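Local coordinates for transcription initiation factor IIB,Transcription initiation factor IIB (Methanocaldococcus vulcanius, PDB 5O9I), which probably carries out protein splicing, as a mini-intein of the HINT fold that excises itself from its host transcription factor and joins the flanking segments, at residues 99-102 and 107-110; 80-85 and 90-95; 12-15 and 20-23; 54-59 and 64-69. All blocks are in the same frame, centred on the assembly; numbering follows the deposited sequence.

Contact 1. Residues 99-102 and 107-110; sequences VFTV and VVPI
V99 and T101 face I110 and V108 in an antiparallel beta hairpin of the intein's HINT fold, made by strands 98-103 and 106-111. Four backbone hydrogen bonds form two closed rings. In one, V99 N gives to I110 O at 3.0 Å and I110 N gives back to V99 O. In the other, T101 N meets V108 O at 2.8 Å, and V108 N returns a bond to T101 O. Between the rings lies the non-hydrogen-bonded pair F100 and P109, a fitting place for proline because its nitrogen has no hydrogen to offer.

Apolar contacts fall into two groups. Beside V99, T101, V108 and I110, the methyl T101 CG2 touches I110 CB and V108 CG1, each at 3.9 Å; T101 turns OG1 anti to its own nitrogen (chi1 -168°), where the hydroxyl bonds I120 O and the methyl is left for the hairpin partner. Branched residues suit this face, since each offers a methyl across the strands.

The F100 ring lies side by side with P109 and also meets V191 and H193 of strand 190-193. F100 CE2 lies 4.0 Å from P109 CG, while F100 CD2 stands 4.1 Å from V107 CG2.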
loop_
_atom_site.group_PDB
_atom_site.type_symbol
_atom_site.label_atom_id
_atom_site.label_comp_id
_atom_site.label_asym_id
_atom_site.label_seq_id
_atom_site.Cartn_x
_atom_site.Cartn_y
_atom_site.Cartn_z
ATOM N N VAL A 99 4.750 4.817 4.787
ATOM C CA VAL A 99 3.358 5.159 4.968
ATOM C C VAL A 99 3.316 6.656 5.191
ATOM O O VAL A 99 4.261 7.334 4.804
ATOM C CB VAL A 99 2.727 4.377 6.132
ATOM C CG1 VAL A 99 2.955 2.885 5.938
ATOM C CG2 VAL A 99 3.257 4.842 7.480
ATOM N N PHE A 100 2.236 7.196 5.740
ATOM C CA PHE A 100 2.145 8.634 5.900
ATOM C C PHE A 100 1.815 8.960 7.335
ATOM O O PHE A 100 1.186 8.157 8.031
ATOM C CB PHE A 100 1.060 9.233 5.027
ATOM C CG PHE A 100 1.396 9.294 3.563
ATOM C CD1 PHE A 100 1.161 8.189 2.725
ATOM C CD2 PHE A 100 1.890 10.462 2.990
ATOM C CE1 PHE A 100 1.436 8.250 1.367
ATOM C CE2 PHE A 100 2.137 10.527 1.624
ATOM C CZ PHE A 100 1.925 9.431 0.817
ATOM N N THR A 101 2.221 10.144 7.759
ATOM C CA THR A 101 1.871 10.633 9.065
ATOM C C THR A 101 1.531 12.084 8.858
ATOM O O THR A 101 1.585 12.586 7.735
ATOM C CB THR A 101 3.014 10.432 10.101
ATOM O OG1 THR A 101 2.517 10.680 11.412
ATOM C CG2 THR A 101 4.230 11.360 9.810
ATOM N N VAL A 102 1.138 12.746 9.933
ATOM C CA VAL A 102 0.854 14.164 9.871
ATOM C C VAL A 102 2.058 14.893 10.406
ATOM O O VAL A 102 2.737 14.398 11.313
ATOM C CB VAL A 102 -0.392 14.577 10.672
ATOM C CG1 VAL A 102 -0.621 16.095 10.622
ATOM C CG2 VAL A 102 -1.595 13.819 10.135
ATOM N N VAL A 107 -0.002 15.796 5.294
ATOM C CA VAL A 107 0.382 14.413 5.403
ATOM C C VAL A 107 1.667 14.281 4.687
ATOM O O VAL A 107 1.864 14.896 3.644
ATOM C CB VAL A 107 -0.670 13.439 4.848
ATOM C CG1 VAL A 107 -1.991 13.665 5.563
ATOM C CG2 VAL A 107 -0.798 13.566 3.315
ATOM N N VAL A 108 2.527 13.438 5.231
ATOM C CA VAL A 108 3.884 13.382 4.771
ATOM C C VAL A 108 4.371 11.974 4.916
ATOM O O VAL A 108 3.987 11.293 5.845
ATOM C CB VAL A 108 4.766 14.379 5.589
ATOM C CG1 VAL A 108 5.233 13.792 6.939
ATOM C CG2 VAL A 108 5.921 14.838 4.754
ATOM N N PRO A 109 5.233 11.537 4.006
ATOM C CA PRO A 109 5.679 10.171 4.158
ATOM C C PRO A 109 6.494 10.028 5.393
ATOM O O PRO A 109 7.070 10.976 5.903
ATOM C CB PRO A 109 6.571 9.936 2.934
ATOM C CG PRO A 109 6.130 10.956 1.942
ATOM C CD PRO A 109 5.749 12.143 2.765
ATOM N N ILE A 110 6.527 8.819 5.879
ATOM C CA ILE A 110 7.364 8.480 6.955
ATOM C C ILE A 110 7.661 7.017 6.750
ATOM O O ILE A 110 6.775 6.215 6.448
ATOM C CB ILE A 110 6.662 8.759 8.301
ATOM C CG1 ILE A 110 7.707 8.976 9.415
ATOM C CG2 ILE A 110 5.609 7.701 8.649
ATOM C CD1 ILE A 110 8.327 10.385 9.329
#

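Contact 2. Residues 80-85 and 90-95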
loop_
_atom_site.group_PDB
_atom_site.type_symbol
_atom_site.label_atom_id
_atom_site.label_comp_id
_atom_site.label_asym_id
_atom_site.label_seq_id
_atom_site.Cartn_x
_atom_site.Cartn_y
_atom_site.Cartn_z
ATOM N N MET A 80 8.943 -8.960 7.868
ATOM C CA MET A 80 7.789 -8.088 7.614
ATOM C C MET A 80 7.365 -7.491 8.961
ATOM O O MET A 80 7.450 -8.177 9.972
ATOM C CB MET A 80 6.634 -8.892 6.992
ATOM C CG MET A 80 5.649 -8.092 6.147
ATOM S SD MET A 80 5.802 -8.299 4.364
ATOM C CE MET A 80 7.045 -7.048 3.950
ATOM N N PHE A 81 6.926 -6.229 8.980
ATOM C CA PHE A 81 6.358 -5.604 10.188
ATOM C C PHE A 81 4.839 -5.654 10.116
ATOM O O PHE A 81 4.255 -5.415 9.072
ATOM C CB PHE A 81 6.782 -4.142 10.350
ATOM C CG PHE A 81 8.284 -3.905 10.453
ATOM C CD1 PHE A 81 9.211 -4.948 10.547
ATOM C CD2 PHE A 81 8.772 -2.604 10.451
ATOM C CE1 PHE A 81 10.577 -4.672 10.625
ATOM C CE2 PHE A 81 10.129 -2.320 10.564
ATOM C CZ PHE A 81 11.035 -3.348 10.629
ATOM N N GLU A 82 4.194 -5.986 11.223
ATOM C CA GLU A 82 2.764 -5.790 11.347
ATOM C C GLU A 82 2.542 -4.512 12.135
ATOM O O GLU A 82 3.159 -4.316 13.168
ATOM C CB GLU A 82 2.109 -6.954 12.056
ATOM C CG GLU A 82 0.596 -6.899 11.975
ATOM C CD GLU A 82 -0.088 -8.086 12.585
ATOM O OE1 GLU A 82 0.307 -8.491 13.708
ATOM O OE2 GLU A 82 -1.022 -8.605 11.931
ATOM N N ILE A 83 1.675 -3.641 11.639
ATOM C CA ILE A 83 1.330 -2.424 12.359
ATOM C C ILE A 83 -0.122 -2.540 12.767
ATOM O O ILE A 83 -0.967 -2.852 11.916
ATOM C CB ILE A 83 1.489 -1.185 11.511
ATOM C CG1 ILE A 83 2.863 -1.219 10.857
ATOM C CG2 ILE A 83 1.302 0.058 12.391
ATOM C CD1 ILE A 83 3.240 0.030 10.079
ATOM N N VAL A 84 -0.369 -2.285 14.056
ATOM C CA VAL A 84 -1.704 -2.200 14.603
ATOM C C VAL A 84 -1.994 -0.778 15.065
ATOM O O VAL A 84 -1.123 -0.142 15.717
ATOM C CB VAL A 84 -1.860 -3.115 15.830
ATOM C CG1 VAL A 84 -3.340 -3.281 16.159
ATOM C CG2 VAL A 84 -1.201 -4.462 15.559
ATOM N N VAL A 85 -3.197 -0.291 14.730
ATOM C CA VAL A 85 -3.663 1.019 15.206
ATOM C C VAL A 85 -4.963 0.937 15.990
ATOM O O VAL A 85 -5.702 -0.081 15.929
ATOM C CB VAL A 85 -3.843 2.069 14.057
ATOM C CG1 VAL A 85 -2.483 2.464 13.463
ATOM C CG2 VAL A 85 -4.810 1.595 12.977
ATOM N N LYS A 90 -4.911 -3.352 10.986
ATOM C CA LYS A 90 -3.522 -3.628 10.737
ATOM C C LYS A 90 -3.181 -3.967 9.303
ATOM O O LYS A 90 -4.032 -4.332 8.497
ATOM C CB LYS A 90 -3.056 -4.742 11.659
ATOM C CG LYS A 90 -4.049 -5.845 11.756
ATOM C CD LYS A 90 -3.684 -6.973 12.698
ATOM C CE LYS A 90 -4.884 -7.901 12.830
ATOM N NZ LYS A 90 -4.461 -9.321 13.040
ATOM N N VAL A 91 -1.891 -3.845 9.020
ATOM C CA VAL A 91 -1.328 -4.171 7.729
ATOM C C VAL A 91 0.086 -4.680 7.958
ATOM O O VAL A 91 0.743 -4.258 8.923
ATOM C CB VAL A 91 -1.310 -2.909 6.853
ATOM C CG1 VAL A 91 -0.364 -1.838 7.393
ATOM C CG2 VAL A 91 -0.974 -3.228 5.403
ATOM N N ARG A 92 0.549 -5.585 7.090
ATOM C CA ARG A 92 1.919 -6.072 7.174
ATOM C C ARG A 92 2.746 -5.508 6.024
ATOM O O ARG A 92 2.399 -5.706 4.860
ATOM C CB ARG A 92 1.970 -7.592 7.127
ATOM C CG ARG A 92 1.031 -8.310 8.102
ATOM C CD ARG A 92 1.688 -9.474 8.811
ATOM N NE ARG A 92 0.874 -10.702 8.692
ATOM C CZ ARG A 92 1.342 -11.941 8.454
ATOM N NH1 ARG A 92 2.653 -12.191 8.289
ATOM N NH2 ARG A 92 0.474 -12.947 8.354
ATOM N N VAL A 93 3.845 -4.850 6.350
ATOM C CA VAL A 93 4.682 -4.236 5.334
ATOM C C VAL A 93 6.180 -4.275 5.661
ATOM O O VAL A 93 6.578 -4.594 6.766
ATOM C CB VAL A 93 4.260 -2.775 5.106
ATOM C CG1 VAL A 93 3.029 -2.704 4.236
ATOM C CG2 VAL A 93 4.008 -2.076 6.438
ATOM N N THR A 94 6.982 -3.942 4.660
ATOM C CA THR A 94 8.433 -3.881 4.766
ATOM C C THR A 94 8.792 -2.642 5.605
ATOM O O THR A 94 8.187 -1.560 5.457
ATOM C CB THR A 94 9.034 -3.830 3.333
ATOM O OG1 THR A 94 8.999 -5.135 2.756
ATOM C CG2 THR A 94 10.409 -3.346 3.287
ATOM N N GLY A 95 9.759 -2.803 6.501
ATOM C CA GLY A 95 10.244 -1.700 7.341
ATOM C C GLY A 95 10.912 -0.558 6.605
ATOM O O GLY A 95 10.911 0.566 7.082
#
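F81 and V93 exchange two backbone hydrogen bonds, both short: F81 N to V93 O at 2.8 Å, and V93 N to F81 O. Two residues further along, I83 N gives to V91 O in a nearly straight bond, 170° at the hydrogen. Charge adds a weaker link. E82 and K90 form a long salt bridge, E82 OE2 to K90 NZ 3.7 Å, on the face that also carries R92. The glutamate is extended, with CG anti to the backbone N (chi1 -170°), and this carries its carboxylate over the aliphatic part of the lysine. The R92 guanidinium is near as well, but E82 OE2 lies well out of its plane, so the two probably attract through charge alone.

These bonds join strands 81-85 and 89-93 into a beta hairpin of the intein's HINT fold, and strand 154-162 continues the sheet on the far side of 81-85. Long, charged side chains suit E82, K90 and R92 on one face, which they share with V84, whereas I83, V91 and V93 give the other face an apolar character: I83 CD1 approaches V93 CG2 at 4.3 Å, and I83 packs on I159 and I162.

At the end of the pairing the F81 ring lies against G95, whose N sits over one ring face, toward the rim, while F81 CE2 comes to 3.3 Å from G95 CA. Glycine suits this spot because a side chain there would run into the ring. M80 lays CG 3.8 Å from R92 CB, and the bends at chi2 and chi3 carry its CE round to T94.

Contact 3. Residues 12-15 and 20-23; sequences IIIK and IKVV
I14, I20 and V23 have the most surface covered in the pairing of 12-15 with 20-23. I14 lies opposite K21, and the backbones of this pair exchange two bonds: I14 N to K21 O at 2.9 Å, straight at 170°, and K21 N to I14 O. The I14 side chain puts CG1 between its own N and carbonyl carbon (chi1 71°), which brings CG1 to 3.7 Å from K21 CG. Its end, CD1, then reaches V23 CG1 at 3.9 Å, the two side chains crossing at about a right angle. With I14 cut back to an alanine, V23 CG1 and K21 CG would probably lose the branch they pack on, and a gap would open beneath L28 of helix 25-34.

V23 shares that face. Its CG2 meets I12 CG1 at 3.5 Å, and two backbone hydrogen bonds join the same residues. Branched, purely apolar side chains suit I12, I14 and V23 because all three also pack against L28, so the helix covers this face of the strands.

I20 works on the other face, with I13, K15 and V22. Its CG1 touches K15 CD at 3.5 Å, and its CG2 meets I13 CG2 at 3.9 Å. Lysine fits beside it because its aliphatic length packs on the isoleucine while NZ leads away to a weak, long ion pair with E54.

Alternating faces and paired backbone bonds are those of a two-stranded antiparallel hairpin, here strands 11-16 and 19-24, the second of them the edge strand of a four-stranded sheet in the HINT fold.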
loop_
_atom_site.group_PDB
_atom_site.type_symbol
_atom_site.label_atom_id
_atom_site.label_comp_id
_atom_site.label_asym_id
_atom_site.label_seq_id
_atom_site.Cartn_x
_atom_site.Cartn_y
_atom_site.Cartn_z
ATOM N N ILE A 12 -6.536 -5.475 -1.651
ATOM C CA ILE A 12 -6.649 -4.215 -2.335
ATOM C C ILE A 12 -7.880 -4.191 -3.209
ATOM O O ILE A 12 -8.295 -5.169 -3.783
ATOM C CB ILE A 12 -5.461 -3.877 -3.303
ATOM C CG1 ILE A 12 -5.118 -5.117 -4.117
ATOM C CG2 ILE A 12 -4.252 -3.320 -2.559
ATOM C CD1 ILE A 12 -4.104 -4.876 -5.201
ATOM N N ILE A 13 -8.408 -3.006 -3.349
ATOM C CA ILE A 13 -9.563 -2.815 -4.171
ATOM C C ILE A 13 -8.994 -2.397 -5.504
ATOM O O ILE A 13 -8.253 -1.426 -5.575
ATOM C CB ILE A 13 -10.451 -1.738 -3.565
ATOM C CG1 ILE A 13 -10.812 -2.147 -2.110
ATOM C CG2 ILE A 13 -11.625 -1.574 -4.475
ATOM C CD1 ILE A 13 -11.633 -1.177 -1.291
ATOM N N ILE A 14 -9.336 -3.113 -6.555
ATOM C CA ILE A 14 -8.919 -2.689 -7.877
ATOM C C ILE A 14 -10.104 -2.576 -8.785
ATOM O O ILE A 14 -11.168 -3.126 -8.489
ATOM C CB ILE A 14 -7.909 -3.653 -8.451
ATOM C CG1 ILE A 14 -8.586 -4.969 -8.815
ATOM C CG2 ILE A 14 -6.734 -3.866 -7.477
ATOM C CD1 ILE A 14 -7.637 -6.019 -9.403
ATOM N N LYS A 15 -9.921 -1.859 -9.875
ATOM C CA LYS A 15 -10.799 -1.976 -11.029
ATOM C C LYS A 15 -10.063 -2.567 -12.278
ATOM O O LYS A 15 -9.109 -1.977 -12.798
ATOM C CB LYS A 15 -11.306 -0.616 -11.334
ATOM C CG LYS A 15 -12.544 -0.600 -12.175
ATOM C CD LYS A 15 -13.512 0.467 -11.645
ATOM C CE LYS A 15 -12.999 1.875 -11.811
ATOM N NZ LYS A 15 -13.100 2.273 -13.250
ATOM N N ILE A 20 -14.986 -3.860 -10.401
ATOM C CA ILE A 20 -14.349 -3.728 -9.140
ATOM C C ILE A 20 -14.246 -5.070 -8.481
ATOM O O ILE A 20 -15.173 -5.889 -8.546
ATOM C CB ILE A 20 -15.103 -2.703 -8.282
ATOM C CG1 ILE A 20 -14.817 -1.354 -8.903
ATOM C CG2 ILE A 20 -14.540 -2.642 -6.876
ATOM C CD1 ILE A 20 -15.813 -0.298 -8.599
ATOM N N LYS A 21 -13.120 -5.280 -7.828
ATOM C CA LYS A 21 -13.003 -6.417 -6.969
ATOM C C LYS A 21 -11.977 -6.241 -5.922
ATOM O O LYS A 21 -11.130 -5.361 -6.002
ATOM C CB LYS A 21 -12.631 -7.607 -7.798
ATOM C CG LYS A 21 -11.412 -7.393 -8.679
ATOM C CD LYS A 21 -11.082 -8.599 -9.512
ATOM C CE LYS A 21 -11.025 -8.251 -11.006
ATOM N NZ LYS A 21 -12.386 -8.047 -11.581
ATOM N N VAL A 22 -12.056 -7.120 -4.935
ATOM C CA VAL A 22 -11.101 -7.209 -3.861
ATOM C C VAL A 22 -10.287 -8.471 -4.047
ATOM O O VAL A 22 -10.835 -9.540 -4.105
ATOM C CB VAL A 22 -11.831 -7.210 -2.512
ATOM C CG1 VAL A 22 -10.839 -7.158 -1.345
ATOM C CG2 VAL A 22 -12.809 -6.030 -2.460
ATOM N N VAL A 23 -8.975 -8.319 -4.106
ATOM C CA VAL A 23 -8.043 -9.389 -4.419
ATOM C C VAL A 23 -6.976 -9.379 -3.372
ATOM O O VAL A 23 -6.779 -8.378 -2.722
ATOM C CB VAL A 23 -7.380 -9.120 -5.762
ATOM C CG1 VAL A 23 -8.412 -8.847 -6.862
ATOM C CG2 VAL A 23 -6.514 -7.884 -5.679
#

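Contact 4. Residues 54-59 and 64-69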
loop_
_atom_site.group_PDB
_atom_site.type_symbol
_atom_site.label_atom_id
_atom_site.label_comp_id
_atom_site.label_asym_id
_atom_site.label_seq_id
_atom_site.Cartn_x
_atom_site.Cartn_y
_atom_site.Cartn_z
ATOM N N GLU A 54 -6.626 -0.490 -12.136
ATOM C CA GLU A 54 -6.525 0.735 -11.383
ATOM C C GLU A 54 -6.709 0.501 -9.934
ATOM O O GLU A 54 -7.363 -0.440 -9.535
ATOM C CB GLU A 54 -7.599 1.706 -11.805
ATOM C CG GLU A 54 -7.495 2.116 -13.248
ATOM C CD GLU A 54 -8.622 3.018 -13.626
ATOM O OE1 GLU A 54 -9.720 2.481 -13.879
ATOM O OE2 GLU A 54 -8.410 4.246 -13.655
ATOM N N VAL A 55 -6.196 1.443 -9.154
ATOM C CA VAL A 55 -6.163 1.347 -7.733
ATOM C C VAL A 55 -6.606 2.671 -7.143
ATOM O O VAL A 55 -6.547 3.687 -7.801
ATOM C CB VAL A 55 -4.728 0.908 -7.387
ATOM C CG1 VAL A 55 -3.876 1.957 -6.733
ATOM C CG2 VAL A 55 -4.755 -0.412 -6.647
ATOM N N ILE A 56 -7.048 2.646 -5.908
ATOM C CA ILE A 56 -7.435 3.869 -5.219
ATOM C C ILE A 56 -6.229 4.598 -4.604
ATOM O O ILE A 56 -5.455 4.017 -3.828
ATOM C CB ILE A 56 -8.486 3.562 -4.102
ATOM C CG1 ILE A 56 -9.724 2.896 -4.706
ATOM C CG2 ILE A 56 -8.993 4.818 -3.457
ATOM C CD1 ILE A 56 -10.386 1.988 -3.704
ATOM N N ALA A 57 -6.108 5.881 -4.984
ATOM C CA ALA A 57 -5.019 6.761 -4.556
ATOM C C ALA A 57 -5.578 8.094 -4.265
ATOM O O ALA A 57 -6.582 8.464 -4.822
ATOM C CB ALA A 57 -4.020 6.908 -5.641
ATOM N N PHE A 58 -4.938 8.834 -3.375
ATOM C CA PHE A 58 -5.404 10.166 -3.102
ATOM C C PHE A 58 -4.758 11.165 -4.001
ATOM O O PHE A 58 -3.605 11.018 -4.365
ATOM C CB PHE A 58 -5.187 10.519 -1.663
ATOM C CG PHE A 58 -3.757 10.813 -1.287
ATOM C CD1 PHE A 58 -3.175 12.092 -1.548
ATOM C CD2 PHE A 58 -3.035 9.917 -0.569
ATOM C CE1 PHE A 58 -1.884 12.384 -1.181
ATOM C CE2 PHE A 58 -1.785 10.232 -0.118
ATOM C CZ PHE A 58 -1.187 11.454 -0.475
ATOM N N ASP A 59 -5.504 12.217 -4.277
ATOM C CA ASP A 59 -5.161 13.262 -5.187
ATOM C C ASP A 59 -4.645 14.446 -4.377
ATOM O O ASP A 59 -4.511 14.390 -3.160
ATOM C CB ASP A 59 -6.359 13.578 -6.108
ATOM C CG ASP A 59 -7.547 14.291 -5.408
ATOM O OD1 ASP A 59 -7.415 14.780 -4.260
ATOM O OD2 ASP A 59 -8.643 14.492 -6.006
ATOM N N PHE A 64 -9.765 10.453 -2.574
ATOM C CA PHE A 64 -9.588 9.238 -3.284
ATOM C C PHE A 64 -10.231 9.227 -4.659
ATOM O O PHE A 64 -11.240 9.914 -4.938
ATOM C CB PHE A 64 -10.102 8.050 -2.481
ATOM C CG PHE A 64 -9.328 7.779 -1.228
ATOM C CD1 PHE A 64 -7.958 7.797 -1.211
ATOM C CD2 PHE A 64 -9.991 7.500 -0.071
ATOM C CE1 PHE A 64 -7.245 7.579 -0.060
ATOM C CE2 PHE A 64 -9.295 7.233 1.122
ATOM C CZ PHE A 64 -7.915 7.292 1.121
ATOM N N LYS A 65 -9.500 8.567 -5.547
ATOM C CA LYS A 65 -9.996 8.246 -6.889
ATOM C C LYS A 65 -9.203 7.080 -7.504
ATOM O O LYS A 65 -8.065 6.759 -7.098
ATOM C CB LYS A 65 -10.048 9.476 -7.798
ATOM C CG LYS A 65 -8.767 9.927 -8.464
ATOM C CD LYS A 65 -9.168 10.966 -9.539
ATOM C CE LYS A 65 -7.998 11.540 -10.350
ATOM N NZ LYS A 65 -7.247 12.721 -9.764
ATOM N N PHE A 66 -9.873 6.376 -8.395
ATOM C CA PHE A 66 -9.269 5.203 -9.035
ATOM C C PHE A 66 -8.276 5.737 -10.023
ATOM O O PHE A 66 -8.586 6.691 -10.706
ATOM C CB PHE A 66 -10.306 4.311 -9.712
ATOM C CG PHE A 66 -10.888 3.291 -8.786
ATOM C CD1 PHE A 66 -10.223 2.142 -8.556
ATOM C CD2 PHE A 66 -12.108 3.508 -8.098
ATOM C CE1 PHE A 66 -10.705 1.193 -7.683
ATOM C CE2 PHE A 66 -12.615 2.554 -7.251
ATOM C CZ PHE A 66 -11.921 1.403 -7.057
ATOM N N MET A 67 -7.078 5.172 -10.020
ATOM C CA MET A 67 -5.996 5.597 -10.901
ATOM C C MET A 67 -5.213 4.414 -11.485
ATOM O O MET A 67 -4.954 3.402 -10.782
ATOM C CB MET A 67 -5.013 6.388 -10.092
ATOM C CG MET A 67 -5.597 7.612 -9.463
ATOM S SD MET A 67 -5.274 8.828 -10.695
ATOM C CE MET A 67 -4.481 9.945 -9.552
ATOM N N PRO A 68 -4.718 4.566 -12.735
ATOM C CA PRO A 68 -4.050 3.418 -13.385
ATOM C C PRO A 68 -2.756 3.020 -12.703
ATOM O O PRO A 68 -2.044 3.868 -12.167
ATOM C CB PRO A 68 -3.774 3.901 -14.804
ATOM C CG PRO A 68 -4.417 5.178 -14.947
ATOM C CD PRO A 68 -4.514 5.776 -13.528
ATOM N N VAL A 69 -2.494 1.719 -12.710
ATOM C CA VAL A 69 -1.230 1.153 -12.283
ATOM C C VAL A 69 -0.452 0.863 -13.540
ATOM O O VAL A 69 -0.936 0.154 -14.411
ATOM C CB VAL A 69 -1.447 -0.178 -11.537
ATOM C CG1 VAL A 69 -0.094 -0.810 -11.186
ATOM C CG2 VAL A 69 -2.242 0.041 -10.266
HETATM O O HOH W 1 -10.750 12.655 -6.162
#
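I56 stands between two phenylalanines of the opposite strand and meets each differently. Toward F66 it offers CG1 over the ring face, 3.7 Å from the centroid and 18° off the ring normal, a CH-pi contact. Toward F64 it turns CG2, 3.6 Å from F64 CB, and the two side chains cross at about a right angle. Isoleucine suits the place because its two branches serve both neighbours: CG1 is anti to the carbonyl carbon (chi1 -58°) and CG2 anti to the backbone N. A serine in place of F66 would probably leave I56 CG1 without the ring it lies on and uncover I13 beside it.

F64 presents its ring edge to the backbone at F58 N, with F64 CD1 3.9 Å from F58 CB. On the other face A57 CB touches M67 CG at 4.2 Å, a small residue beside a flexible one.

Backbone bonds link V55 with M67 and A57 with K65, V55 N to M67 O at 2.8 Å. Beyond them a water bridges the strands, donating to D59 OD2 and to F64 O, while D59 OD1 accepts from K63 N. Antiparallel bonding between strands 53-58 and 64-68, joined by a short turn, makes this a beta hairpin of the HINT fold.

In the fold
All four contacts are beta hairpins met one after another along the chain, in the order 3, 4, 2, 1, within the intein splicing domain. Contacts 3 and 4 belong to one sheet, in which strands 11-16 and 53-58 are neighbours; their centres are about 11 Å apart, and I13 CB lies 3.7 Å from I56 CD1. Contact 1 reaches contact 4 through aromatic rings, F100 CZ to F58 CE2 3.9 Å, although their centres are about 18 Å apart. Contact 1 soon follows contact 2 in sequence, strand 89-93 leading to 98-103, with centres about 15 Å apart. Contacts 1 and 3 lie on opposite sides of the chain's centre, about 13 Å between nearest atoms.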